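Local atomic coordinates of dihydropteroate synthase (Xanthomonas albilineans, PDB entry 6Q62), a protein that probably catalyses the condensation of para-aminobenzoate with 6-hydroxymethyl-7,8-dihydropterin diphosphate to give 7,8-dihydropteroate, a precursor of folate. Residues A[24-29]-A[50-55]; A[60-65]-A[84-89]; A[191-196]-A[207-212]. All coordinates share one frame; numbering follows the deposited sequence.

Contact 1: residues A[24-29]-A[50-55]. With SO4 (sulfate ion), chain H.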
ATOM      1  N   GLY A  24      16.004  -0.430  -5.964  1.00  6.98           N
ATOM      2  CA  GLY A  24      15.476   0.456  -7.006  1.00  6.89           C
ATOM      3  C   GLY A  24      15.900   0.023  -8.392  1.00 12.71           C
ATOM      4  O   GLY A  24      17.083  -0.214  -8.623  1.00 11.40           O
ATOM      5  N   ILE A  25      14.929  -0.076  -9.328  1.00  9.43           N
ATOM      6  CA  ILE A  25      15.164  -0.509 -10.700  1.00  7.68           C
ATOM      7  C   ILE A  25      15.756   0.590 -11.559  1.00 10.35           C
ATOM      8  O   ILE A  25      15.123   1.635 -11.744  1.00  9.93           O
ATOM      9  CB  ILE A  25      13.856  -1.061 -11.325  1.00  9.24           C
ATOM     10  CG1 ILE A  25      13.347  -2.288 -10.546  1.00  9.25           C
ATOM     11  CG2 ILE A  25      14.056  -1.385 -12.816  1.00  9.29           C
ATOM     12  CD1 ILE A  25      11.923  -2.770 -10.949  1.00 13.83           C
ATOM     13  N   VAL A  26      16.964   0.357 -12.100  1.00  8.19           N
ATOM     14  CA  VAL A  26      17.610   1.298 -13.010  1.00  7.23           C
ATOM     15  C   VAL A  26      17.799   0.592 -14.349  1.00 10.60           C
ATOM     16  O   VAL A  26      18.763  -0.153 -14.531  1.00 11.64           O
ATOM     17  CB  VAL A  26      18.938   1.894 -12.460  1.00 12.35           C
ATOM     18  CG1 VAL A  26      19.551   2.899 -13.450  1.00 12.42           C
ATOM     19  CG2 VAL A  26      18.725   2.524 -11.094  1.00 12.49           C
ATOM     20  N   ASN A  27      16.858   0.799 -15.293  1.00 10.43           N
ATOM     21  CA  ASN A  27      16.973   0.188 -16.609  1.00 10.56           C
ATOM     22  C   ASN A  27      17.749   1.119 -17.529  1.00 14.14           C
ATOM     23  O   ASN A  27      17.440   2.309 -17.629  1.00 14.97           O
ATOM     24  CB  ASN A  27      15.603  -0.137 -17.182  1.00 12.81           C
ATOM     25  CG  ASN A  27      14.932  -1.315 -16.527  1.00 32.99           C
ATOM     26  OD1 ASN A  27      15.564  -2.317 -16.175  1.00 30.94           O
ATOM     27  ND2 ASN A  27      13.631  -1.226 -16.374  1.00 29.43           N
ATOM     28  N   VAL A  28      18.787   0.583 -18.163  1.00  9.41           N
ATOM     29  CA  VAL A  28      19.610   1.387 -19.064  1.00  9.85           C
ATOM     30  C   VAL A  28      19.250   0.942 -20.471  1.00 17.50           C
ATOM     31  O   VAL A  28      19.957   0.143 -21.076  1.00 18.23           O
ATOM     32  CB  VAL A  28      21.139   1.252 -18.808  1.00 13.66           C
ATOM     33  CG1 VAL A  28      21.916   2.364 -19.541  1.00 14.41           C
ATOM     34  CG2 VAL A  28      21.460   1.241 -17.318  1.00 13.86           C
ATOM     35  N   THR A  29      18.114   1.405 -20.971  1.00 17.70           N
ATOM     36  CA  THR A  29      17.690   1.045 -22.326  1.00 19.31           C
ATOM     37  C   THR A  29      17.158   2.331 -22.957  1.00 24.84           C
ATOM     38  O   THR A  29      16.499   3.115 -22.261  1.00 22.70           O
ATOM     39  CB  THR A  29      16.595  -0.065 -22.341  1.00 30.32           C
ATOM     40  OG1 THR A  29      15.453   0.386 -21.623  1.00 36.92           O
ATOM     41  CG2 THR A  29      17.071  -1.415 -21.766  1.00 27.48           C
ATOM     42  N   LEU A  50      20.143   8.236  -9.269  1.00 10.77           N
ATOM     43  CA  LEU A  50      20.355   9.257  -8.219  1.00 11.40           C
ATOM     44  C   LEU A  50      19.034   9.669  -7.569  1.00 14.83           C
ATOM     45  O   LEU A  50      18.975   9.828  -6.342  1.00 14.24           O
ATOM     46  CB  LEU A  50      21.070  10.486  -8.769  1.00 11.22           C
ATOM     47  CG  LEU A  50      22.530  10.302  -9.188  1.00 16.51           C
ATOM     48  CD1 LEU A  50      23.086  11.590  -9.757  1.00 17.17           C
ATOM     49  CD2 LEU A  50      23.394   9.823  -8.039  1.00 17.66           C
ATOM     50  N   ARG A  51      17.960   9.753  -8.374  1.00 10.82           N
ATOM     51  CA  ARG A  51      16.611  10.085  -7.876  1.00 10.49           C
ATOM     52  C   ARG A  51      16.121   8.957  -6.958  1.00 12.20           C
ATOM     53  O   ARG A  51      15.597   9.228  -5.883  1.00 12.51           O
ATOM     54  CB  ARG A  51      15.621  10.311  -9.036  1.00 13.69           C
ATOM     55  CG  ARG A  51      14.217  10.620  -8.530  1.00 20.50           C
ATOM     56  CD  ARG A  51      13.260  11.143  -9.566  1.00 33.52           C
ATOM     57  NE  ARG A  51      12.886  10.148 -10.570  1.00 40.88           N
ATOM     58  CZ  ARG A  51      11.856   9.312 -10.468  1.00 58.52           C
ATOM     59  NH1 ARG A  51      11.093   9.316  -9.385  1.00 43.61           N
ATOM     60  NH2 ARG A  51      11.579   8.471 -11.450  1.00 46.64           N
ATOM     61  N   LEU A  52      16.349   7.686  -7.350  1.00  9.72           N
ATOM     62  CA  LEU A  52      15.943   6.562  -6.505  1.00  9.35           C
ATOM     63  C   LEU A  52      16.711   6.524  -5.181  1.00 12.03           C
ATOM     64  O   LEU A  52      16.125   6.193  -4.140  1.00  9.36           O
ATOM     65  CB  LEU A  52      16.030   5.228  -7.265  1.00  9.40           C
ATOM     66  CG  LEU A  52      15.148   5.116  -8.526  1.00 11.96           C
ATOM     67  CD1 LEU A  52      15.148   3.689  -9.037  1.00 12.18           C
ATOM     68  CD2 LEU A  52      13.703   5.615  -8.281  1.00 12.68           C
ATOM     69  N   ALA A  53      18.018   6.847  -5.204  1.00  9.95           N
ATOM     70  CA  ALA A  53      18.803   6.948  -3.976  1.00 11.68           C
ATOM     71  C   ALA A  53      18.178   8.050  -3.092  1.00 14.07           C
ATOM     72  O   ALA A  53      17.947   7.800  -1.918  1.00 13.99           O
ATOM     73  CB  ALA A  53      20.249   7.300  -4.274  1.00 12.40           C
ATOM     74  N   GLU A  54      17.858   9.223  -3.662  1.00 11.30           N
ATOM     75  CA  GLU A  54      17.219  10.314  -2.893  1.00 12.09           C
ATOM     76  C   GLU A  54      15.884   9.875  -2.284  1.00 14.70           C
ATOM     77  O   GLU A  54      15.537  10.328  -1.192  1.00 14.75           O
ATOM     78  CB  GLU A  54      16.958  11.536  -3.788  1.00 13.70           C
ATOM     79  CG  GLU A  54      18.181  12.305  -4.235  1.00 24.44           C
ATOM     80  CD  GLU A  54      17.882  13.289  -5.357  1.00 53.12           C
ATOM     81  OE1 GLU A  54      16.685  13.544  -5.638  1.00 56.52           O
ATOM     82  OE2 GLU A  54      18.848  13.801  -5.968  1.00 51.16           O
ATOM     83  N   GLU A  55      15.126   8.991  -2.995  1.00  9.96           N
ATOM     84  CA  GLU A  55      13.842   8.465  -2.556  1.00  9.72           C
ATOM     85  C   GLU A  55      13.974   7.401  -1.470  1.00 13.49           C
ATOM     86  O   GLU A  55      12.970   6.933  -0.962  1.00 12.58           O
ATOM     87  CB  GLU A  55      13.042   7.911  -3.744  1.00 11.70           C
ATOM     88  CG  GLU A  55      12.577   8.991  -4.691  1.00  9.50           C
ATOM     89  CD  GLU A  55      11.640   8.522  -5.776  1.00 17.29           C
ATOM     90  OE1 GLU A  55      11.229   7.342  -5.754  1.00 13.56           O
ATOM     91  OE2 GLU A  55      11.309   9.352  -6.653  1.00 19.61           O
TER
HETATM   92  S   SO4 H 404      11.773  -4.339 -15.325  1.00 32.28           S
HETATM   93  O1  SO4 H 404      11.280  -2.976 -15.601  1.00 31.71           O
HETATM   94  O2  SO4 H 404      11.486  -5.230 -16.458  1.00 34.51           O
HETATM   95  O3  SO4 H 404      13.264  -4.326 -15.112  1.00 26.80           O
HETATM   96  O4  SO4 H 404      11.114  -4.894 -14.154  1.00 32.27           O

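Contact 2: residues A[60-65]-A[84-89]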
ATOM      1  N   LEU A  60      20.577  -0.272  -5.710  1.00  9.37           N
ATOM      2  CA  LEU A  60      20.135  -0.024  -7.079  1.00  8.03           C
ATOM      3  C   LEU A  60      20.472  -1.217  -7.954  1.00 11.29           C
ATOM      4  O   LEU A  60      21.559  -1.751  -7.844  1.00 11.26           O
ATOM      5  CB  LEU A  60      20.801   1.234  -7.645  1.00  6.92           C
ATOM      6  CG  LEU A  60      20.546   2.542  -6.859  1.00 10.58           C
ATOM      7  CD1 LEU A  60      21.326   3.689  -7.487  1.00 10.50           C
ATOM      8  CD2 LEU A  60      19.045   2.888  -6.810  1.00 12.42           C
ATOM      9  N   ASP A  61      19.532  -1.648  -8.799  1.00  8.51           N
ATOM     10  CA  ASP A  61      19.743  -2.774  -9.698  1.00  7.72           C
ATOM     11  C   ASP A  61      19.843  -2.196 -11.105  1.00 11.37           C
ATOM     12  O   ASP A  61      18.843  -1.723 -11.656  1.00 11.49           O
ATOM     13  CB  ASP A  61      18.574  -3.737  -9.613  1.00  9.94           C
ATOM     14  CG  ASP A  61      18.805  -5.039 -10.352  1.00 13.92           C
ATOM     15  OD1 ASP A  61      19.925  -5.584 -10.258  1.00 15.09           O
ATOM     16  OD2 ASP A  61      17.850  -5.520 -11.028  1.00 16.22           O
ATOM     17  N   ILE A  62      21.031  -2.281 -11.701  1.00  8.07           N
ATOM     18  CA  ILE A  62      21.336  -1.672 -13.007  1.00  6.74           C
ATOM     19  C   ILE A  62      21.313  -2.775 -14.067  1.00 11.49           C
ATOM     20  O   ILE A  62      22.072  -3.739 -13.962  1.00 10.48           O
ATOM     21  CB  ILE A  62      22.721  -0.970 -12.926  1.00  9.68           C
ATOM     22  CG1 ILE A  62      22.692   0.117 -11.821  1.00 12.53           C
ATOM     23  CG2 ILE A  62      23.120  -0.348 -14.290  1.00 10.88           C
ATOM     24  CD1 ILE A  62      24.052   0.449 -11.231  1.00 18.96           C
ATOM     25  N   GLY A  63      20.431  -2.633 -15.043  1.00 10.81           N
ATOM     26  CA  GLY A  63      20.298  -3.647 -16.090  1.00 10.40           C
ATOM     27  C   GLY A  63      20.269  -3.036 -17.470  1.00 13.65           C
ATOM     28  O   GLY A  63      19.666  -1.983 -17.664  1.00 15.12           O
ATOM     29  N   GLY A  64      20.901  -3.706 -18.432  1.00 10.34           N
ATOM     30  CA  GLY A  64      20.925  -3.196 -19.796  1.00 11.21           C
ATOM     31  C   GLY A  64      20.173  -4.070 -20.780  1.00 16.93           C
ATOM     32  O   GLY A  64      20.233  -3.818 -21.978  1.00 17.58           O
ATOM     33  N   GLU A  65      19.495  -5.124 -20.286  1.00 15.52           N
ATOM     34  CA  GLU A  65      18.768  -6.072 -21.136  1.00 32.33           C
ATOM     35  C   GLU A  65      17.401  -6.416 -20.550  1.00 56.74           C
ATOM     36  O   GLU A  65      17.326  -6.990 -19.464  1.00 31.81           O
ATOM     37  CB  GLU A  65      19.632  -7.335 -21.359  1.00 33.83           C
ATOM     38  CG  GLU A  65      19.002  -8.378 -22.267  1.00 39.06           C
ATOM     39  CD  GLU A  65      19.908  -9.524 -22.662  1.00 53.22           C
ATOM     40  OE1 GLU A  65      20.774  -9.907 -21.844  1.00 43.30           O
ATOM     41  OE2 GLU A  65      19.735 -10.060 -23.780  1.00 40.88           O
ATOM     42  N   ILE A  84      28.145  -0.526 -18.000  1.00  8.20           N
ATOM     43  CA  ILE A  84      29.426  -0.132 -17.362  1.00  9.12           C
ATOM     44  C   ILE A  84      29.527   1.366 -17.080  1.00 12.32           C
ATOM     45  O   ILE A  84      29.871   1.722 -15.948  1.00 13.97           O
ATOM     46  CB  ILE A  84      30.660  -0.676 -18.144  1.00 12.07           C
ATOM     47  CG1 ILE A  84      30.592  -2.217 -18.286  1.00 13.02           C
ATOM     48  CG2 ILE A  84      32.005  -0.171 -17.523  1.00 14.24           C
ATOM     49  CD1 ILE A  84      30.471  -2.991 -16.944  1.00 16.37           C
ATOM     50  N   PRO A  85      29.225   2.285 -18.029  1.00 11.81           N
ATOM     51  CA  PRO A  85      29.351   3.720 -17.700  1.00 11.92           C
ATOM     52  C   PRO A  85      28.376   4.125 -16.580  1.00 13.20           C
ATOM     53  O   PRO A  85      28.700   4.982 -15.760  1.00 13.70           O
ATOM     54  CB  PRO A  85      29.047   4.423 -19.021  1.00 13.23           C
ATOM     55  CG  PRO A  85      29.154   3.386 -20.065  1.00 17.82           C
ATOM     56  CD  PRO A  85      28.810   2.091 -19.433  1.00 13.75           C
ATOM     57  N   VAL A  86      27.191   3.485 -16.519  1.00  9.84           N
ATOM     58  CA  VAL A  86      26.201   3.773 -15.466  1.00  8.86           C
ATOM     59  C   VAL A  86      26.720   3.336 -14.093  1.00 12.05           C
ATOM     60  O   VAL A  86      26.647   4.111 -13.138  1.00 13.26           O
ATOM     61  CB  VAL A  86      24.820   3.153 -15.797  1.00 11.67           C
ATOM     62  CG1 VAL A  86      23.817   3.326 -14.640  1.00 12.37           C
ATOM     63  CG2 VAL A  86      24.278   3.792 -17.071  1.00 11.08           C
ATOM     64  N   ILE A  87      27.289   2.117 -14.014  1.00  9.40           N
ATOM     65  CA  ILE A  87      27.872   1.637 -12.753  1.00 10.12           C
ATOM     66  C   ILE A  87      29.038   2.563 -12.331  1.00 12.82           C
ATOM     67  O   ILE A  87      29.111   2.944 -11.166  1.00 12.45           O
ATOM     68  CB  ILE A  87      28.339   0.163 -12.893  1.00 11.73           C
ATOM     69  CG1 ILE A  87      27.111  -0.755 -13.058  1.00 12.19           C
ATOM     70  CG2 ILE A  87      29.184  -0.276 -11.679  1.00 11.33           C
ATOM     71  CD1 ILE A  87      27.407  -2.106 -13.618  1.00 14.99           C
ATOM     72  N   GLU A  88      29.924   2.936 -13.279  1.00 11.35           N
ATOM     73  CA  GLU A  88      31.089   3.788 -12.945  1.00 12.60           C
ATOM     74  C   GLU A  88      30.634   5.129 -12.352  1.00 18.54           C
ATOM     75  O   GLU A  88      31.165   5.586 -11.339  1.00 20.54           O
ATOM     76  CB  GLU A  88      31.977   4.017 -14.186  1.00 13.80           C
ATOM     77  CG  GLU A  88      32.684   2.746 -14.642  1.00 18.10           C
ATOM     78  CD  GLU A  88      33.499   2.843 -15.914  1.00 37.97           C
ATOM     79  OE1 GLU A  88      33.183   3.706 -16.759  1.00 35.02           O
ATOM     80  OE2 GLU A  88      34.437   2.032 -16.082  1.00 33.74           O
ATOM     81  N   ARG A  89      29.598   5.722 -12.945  1.00 15.45           N
ATOM     82  CA  ARG A  89      29.075   7.006 -12.461  1.00 14.79           C
ATOM     83  C   ARG A  89      28.325   6.865 -11.141  1.00 18.64           C
ATOM     84  O   ARG A  89      28.549   7.663 -10.229  1.00 18.42           O
ATOM     85  CB  ARG A  89      28.210   7.675 -13.532  1.00 13.95           C
ATOM     86  CG  ARG A  89      29.040   8.321 -14.640  1.00 19.85           C
ATOM     87  CD  ARG A  89      28.335   8.264 -15.983  1.00 27.72           C
ATOM     88  NE  ARG A  89      29.073   8.975 -17.043  1.00 29.90           N
ATOM     89  CZ  ARG A  89      30.049   8.452 -17.786  1.00 44.15           C
ATOM     90  NH1 ARG A  89      30.429   7.196 -17.606  1.00 28.84           N
ATOM     91  NH2 ARG A  89      30.652   9.185 -18.709  1.00 41.80           N
TER

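Contact 3: residues A[191-196]-A[207-212]. With 6GU (6-chloroguanine), chain E; EDO (1,2-ethanediol), chain F.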
ATOM      1  N   PRO A 191      11.460 -15.984  -6.463  1.00 10.01           N
ATOM      2  CA  PRO A 191      10.548 -16.865  -7.240  1.00  9.79           C
ATOM      3  C   PRO A 191      10.304 -16.437  -8.668  1.00 12.67           C
ATOM      4  O   PRO A 191       9.640 -17.159  -9.425  1.00 14.83           O
ATOM      5  CB  PRO A 191       9.247 -16.826  -6.428  1.00 12.02           C
ATOM      6  CG  PRO A 191       9.275 -15.502  -5.764  1.00 15.30           C
ATOM      7  CD  PRO A 191      10.724 -15.265  -5.390  1.00 10.27           C
ATOM      8  N   GLY A 192      10.756 -15.244  -9.022  1.00  9.21           N
ATOM      9  CA  GLY A 192      10.625 -14.738 -10.384  1.00  8.23           C
ATOM     10  C   GLY A 192       9.209 -14.441 -10.796  1.00 13.70           C
ATOM     11  O   GLY A 192       8.708 -15.028 -11.766  1.00 12.23           O
ATOM     12  N   PHE A 193       8.531 -13.556 -10.038  1.00 10.76           N
ATOM     13  CA  PHE A 193       7.154 -13.209 -10.397  1.00  9.77           C
ATOM     14  C   PHE A 193       7.080 -12.699 -11.840  1.00 13.06           C
ATOM     15  O   PHE A 193       7.913 -11.894 -12.262  1.00 12.97           O
ATOM     16  CB  PHE A 193       6.600 -12.151  -9.429  1.00 10.38           C
ATOM     17  CG  PHE A 193       6.400 -12.671  -8.028  1.00 10.04           C
ATOM     18  CD1 PHE A 193       5.332 -13.496  -7.725  1.00 10.43           C
ATOM     19  CD2 PHE A 193       7.222 -12.243  -6.984  1.00 10.07           C
ATOM     20  CE1 PHE A 193       5.130 -13.961  -6.414  1.00 10.35           C
ATOM     21  CE2 PHE A 193       7.001 -12.688  -5.669  1.00 12.40           C
ATOM     22  CZ  PHE A 193       5.959 -13.544  -5.391  1.00 10.68           C
ATOM     23  N   GLY A 194       6.119 -13.220 -12.599  1.00 13.60           N
ATOM     24  CA  GLY A 194       5.888 -12.809 -13.976  1.00 14.12           C
ATOM     25  C   GLY A 194       6.708 -13.519 -15.043  1.00 19.53           C
ATOM     26  O   GLY A 194       6.422 -13.348 -16.231  1.00 20.72           O
ATOM     27  N   PHE A 195       7.718 -14.324 -14.645  1.00 14.18           N
ATOM     28  CA  PHE A 195       8.550 -15.051 -15.616  1.00 13.66           C
ATOM     29  C   PHE A 195       7.983 -16.447 -15.850  1.00 18.53           C
ATOM     30  O   PHE A 195       8.190 -17.350 -15.030  1.00 19.02           O
ATOM     31  CB  PHE A 195       9.993 -15.121 -15.128  1.00 14.72           C
ATOM     32  CG  PHE A 195      10.706 -13.799 -15.202  1.00 15.12           C
ATOM     33  CD1 PHE A 195      10.642 -12.897 -14.142  1.00 17.40           C
ATOM     34  CD2 PHE A 195      11.475 -13.461 -16.315  1.00 17.73           C
ATOM     35  CE1 PHE A 195      11.344 -11.694 -14.185  1.00 17.08           C
ATOM     36  CE2 PHE A 195      12.166 -12.245 -16.364  1.00 19.67           C
ATOM     37  CZ  PHE A 195      12.088 -11.369 -15.298  1.00 17.63           C
ATOM     38  N   GLY A 196       7.242 -16.593 -16.940  1.00 17.24           N
ATOM     39  CA  GLY A 196       6.590 -17.849 -17.301  1.00 18.54           C
ATOM     40  C   GLY A 196       5.580 -18.285 -16.260  1.00 21.31           C
ATOM     41  O   GLY A 196       5.566 -19.442 -15.846  1.00 19.68           O
ATOM     42  N   ALA A 207       1.129 -15.764  -2.001  1.00 11.68           N
ATOM     43  CA  ALA A 207       0.403 -16.256  -0.829  1.00 12.77           C
ATOM     44  C   ALA A 207       1.251 -17.283  -0.055  1.00 18.02           C
ATOM     45  O   ALA A 207       1.254 -17.257   1.171  1.00 19.98           O
ATOM     46  CB  ALA A 207      -0.919 -16.878  -1.263  1.00 13.26           C
ATOM     47  N   HIS A 208       2.003 -18.137  -0.773  1.00 16.04           N
ATOM     48  CA  HIS A 208       2.848 -19.184  -0.182  1.00 17.24           C
ATOM     49  C   HIS A 208       4.319 -18.803  -0.048  1.00 19.23           C
ATOM     50  O   HIS A 208       5.159 -19.670   0.190  1.00 17.19           O
ATOM     51  CB  HIS A 208       2.698 -20.495  -0.953  1.00 19.00           C
ATOM     52  CG  HIS A 208       1.334 -21.085  -0.866  1.00 23.46           C
ATOM     53  ND1 HIS A 208       0.450 -20.976  -1.901  1.00 26.25           N
ATOM     54  CD2 HIS A 208       0.750 -21.776   0.138  1.00 26.47           C
ATOM     55  CE1 HIS A 208      -0.629 -21.639  -1.528  1.00 26.05           C
ATOM     56  NE2 HIS A 208      -0.507 -22.108  -0.296  1.00 26.73           N
ATOM     57  N   LEU A 209       4.631 -17.496  -0.137  1.00 15.87           N
ATOM     58  CA  LEU A 209       6.001 -17.006   0.014  1.00 15.28           C
ATOM     59  C   LEU A 209       6.691 -17.468   1.318  1.00 18.25           C
ATOM     60  O   LEU A 209       7.893 -17.749   1.272  1.00 16.83           O
ATOM     61  CB  LEU A 209       6.055 -15.481  -0.137  1.00 15.73           C
ATOM     62  CG  LEU A 209       7.396 -14.895  -0.599  1.00 21.09           C
ATOM     63  CD1 LEU A 209       7.761 -15.375  -2.012  1.00 20.31           C
ATOM     64  CD2 LEU A 209       7.348 -13.385  -0.594  1.00 23.41           C
ATOM     65  N   PRO A 210       6.006 -17.595   2.486  1.00 17.16           N
ATOM     66  CA  PRO A 210       6.723 -18.057   3.687  1.00 18.23           C
ATOM     67  C   PRO A 210       7.419 -19.406   3.510  1.00 21.84           C
ATOM     68  O   PRO A 210       8.459 -19.616   4.121  1.00 23.36           O
ATOM     69  CB  PRO A 210       5.615 -18.121   4.742  1.00 19.72           C
ATOM     70  CG  PRO A 210       4.622 -17.102   4.293  1.00 23.55           C
ATOM     71  CD  PRO A 210       4.597 -17.278   2.814  1.00 18.70           C
ATOM     72  N   ARG A 211       6.885 -20.296   2.638  1.00 18.76           N
ATOM     73  CA  ARG A 211       7.457 -21.616   2.356  1.00 19.46           C
ATOM     74  C   ARG A 211       8.849 -21.506   1.717  1.00 24.12           C
ATOM     75  O   ARG A 211       9.718 -22.353   1.973  1.00 24.90           O
ATOM     76  CB  ARG A 211       6.519 -22.432   1.444  1.00 20.92           C
ATOM     77  N   LEU A 212       9.062 -20.455   0.881  1.00 17.77           N
ATOM     78  CA  LEU A 212      10.355 -20.219   0.241  1.00 18.06           C
ATOM     79  C   LEU A 212      11.335 -19.608   1.216  1.00 20.77           C
ATOM     80  O   LEU A 212      12.544 -19.757   1.034  1.00 22.63           O
ATOM     81  CB  LEU A 212      10.212 -19.266  -0.970  1.00 18.94           C
ATOM     82  CG  LEU A 212       9.653 -19.852  -2.263  1.00 25.14           C
ATOM     83  CD1 LEU A 212       9.551 -18.790  -3.309  1.00 25.56           C
ATOM     84  CD2 LEU A 212      10.501 -21.001  -2.767  1.00 27.54           C
TER
HETATM   85 CL6  6GU E 401      11.089 -10.172 -10.418  1.00 32.98          CL
HETATM   86  N1  6GU E 401      13.516 -10.371  -9.940  1.00 18.64           N
HETATM   87  C2  6GU E 401      14.844 -10.201 -10.331  1.00 16.84           C
HETATM   88  N2  6GU E 401      15.720 -10.744  -9.498  1.00 20.10           N
HETATM   89  N3  6GU E 401      15.273  -9.564 -11.479  1.00 12.39           N
HETATM   90  C4  6GU E 401      14.251  -9.106 -12.281  1.00 13.50           C
HETATM   91  C5  6GU E 401      12.876  -9.265 -11.962  1.00 20.19           C
HETATM   92  C6  6GU E 401      12.626  -9.900 -10.786  1.00 21.79           C
HETATM   93  N7  6GU E 401      12.103  -8.712 -12.980  1.00 20.52           N
HETATM   94  C8  6GU E 401      13.043  -8.238 -13.891  1.00 20.86           C
HETATM   95  N9  6GU E 401      14.330  -8.451 -13.503  1.00 18.12           N
HETATM   96  C1  EDO F 402       4.811  -7.906 -16.982  1.00 27.53           C
HETATM   97  O1  EDO F 402       5.309  -6.610 -16.860  1.00 32.44           O
HETATM   98  C2  EDO F 402       5.703  -8.866 -16.207  1.00 28.03           C
HETATM   99  O2  EDO F 402       5.077 -10.130 -16.138  1.00 27.49           O

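Contact 1: residues A[24-29]-A[50-55]
Gly24 and Leu52 mark where strand 24-27 and helix 50-54 come together, their CA atoms 6.1 Å apart and the two short axes running almost exactly antiparallel (173°) with 8.8 Å between them. A single side chain does most of the work. Leu52 is directed at the strand, and its second torsion (chi2 -170°) extends CD1 away from CA, making this methyl the leading point of the branch. Leu52 CD1 lies 3.4 Å from Ile25 O and 3.8 Å from Gly24 C. Because Gly24 carries no side chain, the methyl settles directly over the peptide backbone. Val26 adds a looser touch through its CG2, 4.3 Å from Leu52 CD1. Beside Leu52 on the helix, Arg51 NH1 and Glu55 OE2 form a salt bridge of 2.7 Å one turn apart, though its hydrogen-bond geometry is weak, and Glu55 also accepts a bond from the backbone N of Ala266, at the start of helix 265-279.

The opposite face of the strand has a different chemistry. Ile25 turns from the helix and brings CG2 to 3.8 Å from sulfate O3. Two residues on, Asn27 ND2 donates to sulfate O1 at 3.0 Å (N-H...O angle 150°), with a weak second bond to O3. Arg261 and His263 also bond to the anion, a site consistent with the one that receives the substrate's phosphates in enzymes of this family. In this beta-alpha-beta unit of the TIM barrel, one strand thus divides two environments. Leu52 covers its outer side with a methyl laid on the peptide backbone, a van der Waals contact with no hydrogen bond between the two segments to fix direction, while the inner side presents a directional amide donor to the anion.

Contact 2: residues A[60-65]-A[84-89]
Ile62 enters the angle between two side chains of helix 84-89 and uses both of its branches to do so. It has the largest buried surface of the contact, and its CB faces the helix. With CG2 anti to the backbone N and CG1 beside it (chi1 -59°), the residue forks. The short branch, Ile62 CG2, meets Val86 CG1 at 3.8 Å. The long branch ends in Ile62 CD1, also 3.8 Å from its partner, Ile87 CG1. Val86 points its CB at the strand and offers the methyl that stands anti to its own N. Ile87 leaves the helix to one side of the strand, yet its methylene CG1 comes within 4.2 Å of Ile62 CG2 as well. Both pairs cross obliquely, methyl against methyl and methyl against methylene, without a polar atom taking part. The CA atoms of Ile62 and Ile87 stand 7.3 Å apart, a spacing bridged entirely by these branched side chains.

The helix is kinked at Pro85, whose N makes no bond to the preceding turn. Strand alternation sends Asp61 the other way, into the barrel, where Arg261, Ser99 and Asn120 bind its carboxylate. On the outer side Ile62 also packs on Val28 and Leu90. Helix 76-93 is itself flanked by its neighbours: Ile87 rests on Ala111 and Ala114 of helix 105-114, and Val86 on Val42 of helix 41-54, while strand 59-63 lies in the parallel sheet between strands 21-27 and 98-101.

Contact 3: residues A[191-196]-A[207-212]
The ring of Phe193 reaches Leu209 through its outermost carbon, CZ, which lies 4.2 Å from Leu209 CD1 in a slanting approach. Phe195, two residues along, sends its ring the other way, to the bound 6-chloroguanine. There the Phe195 edge stands over a face of the purine, with Phe195 CE1 3.3 Å from the purine N7 and the two planes roughly perpendicular, an edge-to-face arrangement. Gly192 O also lies in the plane of the Phe195 ring, at its edge.

The rest of the contact is built on Pro191. Its ring meets both leucines: Pro191 CG is 4.0 Å from Leu209 CD1, and Pro191 CB is 3.7 Å from Leu212 CD1. Leu209 crosses the proline at about a right angle. Its CG swings anti to the backbone N (chi1 -155°), which brings CD1 up against Pro191 and Phe193 together, both met from one side.

A type II turn from Gly192 to Phe195, closed by Phe195 N donating to Gly192 O at 3.1 Å, separates the two aromatic rings along the chain. Gly194, with positive phi, takes the third position of that turn. Lys197 NZ bonds to the backbone oxygens of Pro191, Gly192 and Phe195, and Lys226, which also binds the ligand, holds Phe193 O. On the far segment, Ala207 and His208 pack on Val281 of the second subunit. The chemistry is therefore split: a wholly apolar anchor of proline, phenylalanine and two leucines holds one side of the loop, lysines gather its carbonyls, and Phe195 is presented to the pterin-site ligand.

How the contacts relate
From the N terminus, strand 21-27 leads through a loop into helix 41-54, and contact 1 closes that first step. The chain then enters strand 59-63 and crosses to helix 76-93, where contact 2 closes the next. The three contacts follow in series, none enclosing another. Contacts 1 and 2 are joined side by side: the strands are neighbours in the parallel sheet, Val26 N lies 2.8 Å from Asp61 O, and Val28 packs against Val86. Contact 3 closes the loop and helix 199-207 that follow strand 187-190, tying the loop to helix 209-212, on the opposite side of the chain's centre, about 24 Å from contact 1 between centres. Together they clasp outer elements to the TIM barrel.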